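Local coordinates for membrane-fusion protein (Streptococcus pneumoniae, PDB 5XU0) that probably serves as the membrane fusion subunit of a MacAB-like efflux pump, assembling into a channel for export, at residues 41-46 with 167-172. The protein carries 2 engineered substitutions. Residues are numbered along the deposited sequence; the frame is centred on the assembly and turned at random.
Sequences QALVKY and VMVHIV
L43 lays its CD2 methyl 3.6 Å from CG2 of I171, the two side chains crossing at about a right angle, and this apolar meeting shows how two separate sheets can pack by side chains alone, with no hydrogen bond between strands 42-46 and 167-172. The same methyl of L43 reaches CG1 of V169 at 4.1 Å. CG1 of V169 is anti to its backbone N (chi1 163°), which directs this branch to L43; the other branch, CG2, faces CG1 of V44 at 4.4 Å. CG1 of V44 also lies 4.3 Å from CE of selenomethionine M168.

The second kind of contact involves an aromatic residue. M168, its chain bent at chi3 (-54°), brings CE to 3.6 Å from the hydroxyl OH of Y46. The Y46 hydroxyl has a weak hydrogen bond to the backbone N of D20.

M168 and V169, both opposite V17, form a classic beta bulge, which is consistent with two successive side chains pointing to 42-46. The strand axes, 8.2 Å apart and nearly antiparallel at 164°, belong to two facing sheets, an arrangement consistent with the barrel-sandwich (lipoyl-like) domain of membrane fusion proteins.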
ATOM      1  N   GLN B  41     -25.775   6.689 -19.743  1.00 67.96           N
ATOM      2  CA  GLN B  41     -24.758   6.906 -20.763  1.00 76.76           C
ATOM      3  C   GLN B  41     -23.385   6.484 -20.258  1.00 79.87           C
ATOM      4  O   GLN B  41     -23.025   6.730 -19.105  1.00 90.27           O
ATOM      5  CB  GLN B  41     -24.724   8.376 -21.186  1.00 82.79           C
ATOM      6  CG  GLN B  41     -23.623   8.690 -22.195  1.00 86.16           C
ATOM      7  CD  GLN B  41     -23.617  10.133 -22.649  1.00 80.12           C
ATOM      8  OE1 GLN B  41     -24.534  10.896 -22.348  1.00 94.57           O
ATOM      9  NE2 GLN B  41     -22.577  10.516 -23.384  1.00 86.57           N
ATOM     10  N   ALA B  42     -22.616   5.837 -21.130  1.00 79.25           N
ATOM     11  CA  ALA B  42     -21.245   5.478 -20.801  1.00 87.72           C
ATOM     12  C   ALA B  42     -20.382   6.729 -20.688  1.00 86.82           C
ATOM     13  O   ALA B  42     -20.619   7.733 -21.365  1.00 94.90           O
ATOM     14  CB  ALA B  42     -20.674   4.537 -21.862  1.00 77.06           C
ATOM     15  N   LEU B  43     -19.375   6.671 -19.807  1.00 87.54           N
ATOM     16  CA  LEU B  43     -18.423   7.770 -19.663  1.00 79.71           C
ATOM     17  C   LEU B  43     -16.967   7.342 -19.628  1.00 77.44           C
ATOM     18  O   LEU B  43     -16.100   8.215 -19.693  1.00 84.44           O
ATOM     19  CB  LEU B  43     -18.691   8.595 -18.395  1.00 77.71           C
ATOM     20  CG  LEU B  43     -20.099   9.046 -18.046  1.00 79.92           C
ATOM     21  CD1 LEU B  43     -20.715   7.968 -17.216  1.00 76.67           C
ATOM     22  CD2 LEU B  43     -20.068  10.366 -17.301  1.00 98.72           C
ATOM     23  N   VAL B  44     -16.664   6.057 -19.476  1.00 91.07           N
ATOM     24  CA  VAL B  44     -15.308   5.549 -19.670  1.00 91.31           C
ATOM     25  C   VAL B  44     -15.422   4.138 -20.221  1.00 88.82           C
ATOM     26  O   VAL B  44     -16.320   3.380 -19.839  1.00 83.31           O
ATOM     27  CB  VAL B  44     -14.453   5.551 -18.374  1.00 86.85           C
ATOM     28  CG1 VAL B  44     -14.017   6.956 -17.958  1.00 77.27           C
ATOM     29  CG2 VAL B  44     -15.182   4.881 -17.253  1.00 87.26           C
ATOM     30  N   LYS B  45     -14.508   3.786 -21.120  1.00 97.17           N
ATOM     31  CA  LYS B  45     -14.417   2.437 -21.662  1.00 82.44           C
ATOM     32  C   LYS B  45     -13.001   1.928 -21.446  1.00 89.79           C
ATOM     33  O   LYS B  45     -12.045   2.494 -21.989  1.00 84.83           O
ATOM     34  CB  LYS B  45     -14.784   2.403 -23.147  1.00 84.55           C
ATOM     35  CG  LYS B  45     -14.218   1.205 -23.906  1.00105.38           C
ATOM     36  CD  LYS B  45     -15.237   0.079 -24.024  1.00106.45           C
ATOM     37  CE  LYS B  45     -14.649  -1.120 -24.748  1.00 88.42           C
ATOM     38  NZ  LYS B  45     -13.778  -0.702 -25.882  1.00101.79           N
ATOM     39  N   TYR B  46     -12.868   0.884 -20.634  1.00 96.43           N
ATOM     40  CA  TYR B  46     -11.614   0.160 -20.542  1.00 95.19           C
ATOM     41  C   TYR B  46     -11.485  -0.802 -21.723  1.00 98.04           C
ATOM     42  O   TYR B  46     -12.467  -1.145 -22.386  1.00 87.39           O
ATOM     43  CB  TYR B  46     -11.526  -0.611 -19.223  1.00 96.38           C
ATOM     44  CG  TYR B  46     -11.493   0.236 -17.965  1.00 94.84           C
ATOM     45  CD1 TYR B  46     -10.285   0.623 -17.394  1.00 94.82           C
ATOM     46  CD2 TYR B  46     -12.667   0.621 -17.330  1.00 94.49           C
ATOM     47  CE1 TYR B  46     -10.249   1.386 -16.236  1.00 91.26           C
ATOM     48  CE2 TYR B  46     -12.641   1.382 -16.173  1.00 92.15           C
ATOM     49  CZ  TYR B  46     -11.430   1.761 -15.630  1.00 86.15           C
ATOM     50  OH  TYR B  46     -11.402   2.518 -14.480  1.00 95.26           O
ATOM     51  N   VAL B 167      -9.248  10.892  -9.667  1.00 99.34           N
ATOM     52  CA  VAL B 167     -10.521  11.256 -10.280  1.00 88.51           C
ATOM     53  C   VAL B 167     -10.330  11.303 -11.788  1.00 91.42           C
ATOM     54  O   VAL B 167      -9.538  12.102 -12.300  1.00 85.20           O
ATOM     55  CB  VAL B 167     -11.025  12.607  -9.758  1.00 93.06           C
ATOM     56  CG1 VAL B 167     -12.313  13.005 -10.480  1.00 81.59           C
ATOM     57  CG2 VAL B 167     -11.209  12.582  -8.249  1.00 75.45           C
HETATM   58  N   MSE B 168     -11.058  10.457 -12.507  1.00 86.01           N
HETATM   59  CA  MSE B 168     -10.951  10.464 -13.956  1.00 88.07           C
HETATM   60  C   MSE B 168     -12.073  11.261 -14.600  1.00 95.45           C
HETATM   61  O   MSE B 168     -11.832  11.990 -15.563  1.00 86.95           O
HETATM   62  CB  MSE B 168     -10.926   9.044 -14.506  1.00100.17           C
HETATM   63  CG  MSE B 168      -9.544   8.594 -14.947  1.00119.53           C
HETATM   64 SE   MSE B 168      -9.642   7.188 -16.274  1.00249.82          SE
HETATM   65  CE  MSE B 168     -10.766   5.972 -15.270  1.00 74.37           C
ATOM     66  N   VAL B 169     -13.299  11.148 -14.086  1.00 86.58           N
ATOM     67  CA  VAL B 169     -14.395  11.957 -14.616  1.00 76.00           C
ATOM     68  C   VAL B 169     -15.308  12.381 -13.476  1.00 85.08           C
ATOM     69  O   VAL B 169     -15.696  11.557 -12.644  1.00 75.91           O
ATOM     70  CB  VAL B 169     -15.186  11.219 -15.716  1.00 82.77           C
ATOM     71  CG1 VAL B 169     -16.529  11.876 -15.964  1.00 87.33           C
ATOM     72  CG2 VAL B 169     -14.396  11.198 -16.995  1.00 86.25           C
ATOM     73  N   HIS B 170     -15.652  13.668 -13.445  1.00 83.45           N
ATOM     74  CA  HIS B 170     -16.542  14.240 -12.447  1.00 76.99           C
ATOM     75  C   HIS B 170     -17.696  14.931 -13.150  1.00 80.71           C
ATOM     76  O   HIS B 170     -17.476  15.820 -13.987  1.00 86.81           O
ATOM     77  CB  HIS B 170     -15.801  15.230 -11.546  1.00 82.15           C
ATOM     78  CG  HIS B 170     -16.633  15.763 -10.423  1.00 88.41           C
ATOM     79  ND1 HIS B 170     -16.279  16.884  -9.703  1.00 75.60           N
ATOM     80  CD2 HIS B 170     -17.801  15.327  -9.894  1.00 84.97           C
ATOM     81  CE1 HIS B 170     -17.194  17.116  -8.779  1.00 80.81           C
ATOM     82  NE2 HIS B 170     -18.129  16.187  -8.874  1.00 84.13           N
ATOM     83  N   ILE B 171     -18.918  14.512 -12.808  1.00 80.21           N
ATOM     84  CA  ILE B 171     -20.144  15.019 -13.411  1.00 81.11           C
ATOM     85  C   ILE B 171     -21.089  15.407 -12.284  1.00 85.13           C
ATOM     86  O   ILE B 171     -21.052  14.826 -11.196  1.00 78.46           O
ATOM     87  CB  ILE B 171     -20.802  13.977 -14.354  1.00 94.08           C
ATOM     88  CG1 ILE B 171     -21.490  12.857 -13.569  1.00103.44           C
ATOM     89  CG2 ILE B 171     -19.777  13.370 -15.289  1.00 86.41           C
ATOM     90  CD1 ILE B 171     -22.899  13.209 -13.132  1.00 90.94           C
ATOM     91  N   VAL B 172     -21.944  16.394 -12.543  1.00 93.97           N
ATOM     92  CA  VAL B 172     -22.856  16.871 -11.507  1.00 92.50           C
ATOM     93  C   VAL B 172     -24.058  17.539 -12.162  1.00 91.07           C
ATOM     94  O   VAL B 172     -23.920  18.284 -13.136  1.00 88.47           O
ATOM     95  CB  VAL B 172     -22.136  17.822 -10.524  1.00 89.41           C
ATOM     96  CG1 VAL B 172     -21.367  18.876 -11.270  1.00 85.59           C
ATOM     97  CG2 VAL B 172     -23.118  18.461  -9.601  1.00 90.76           C
TER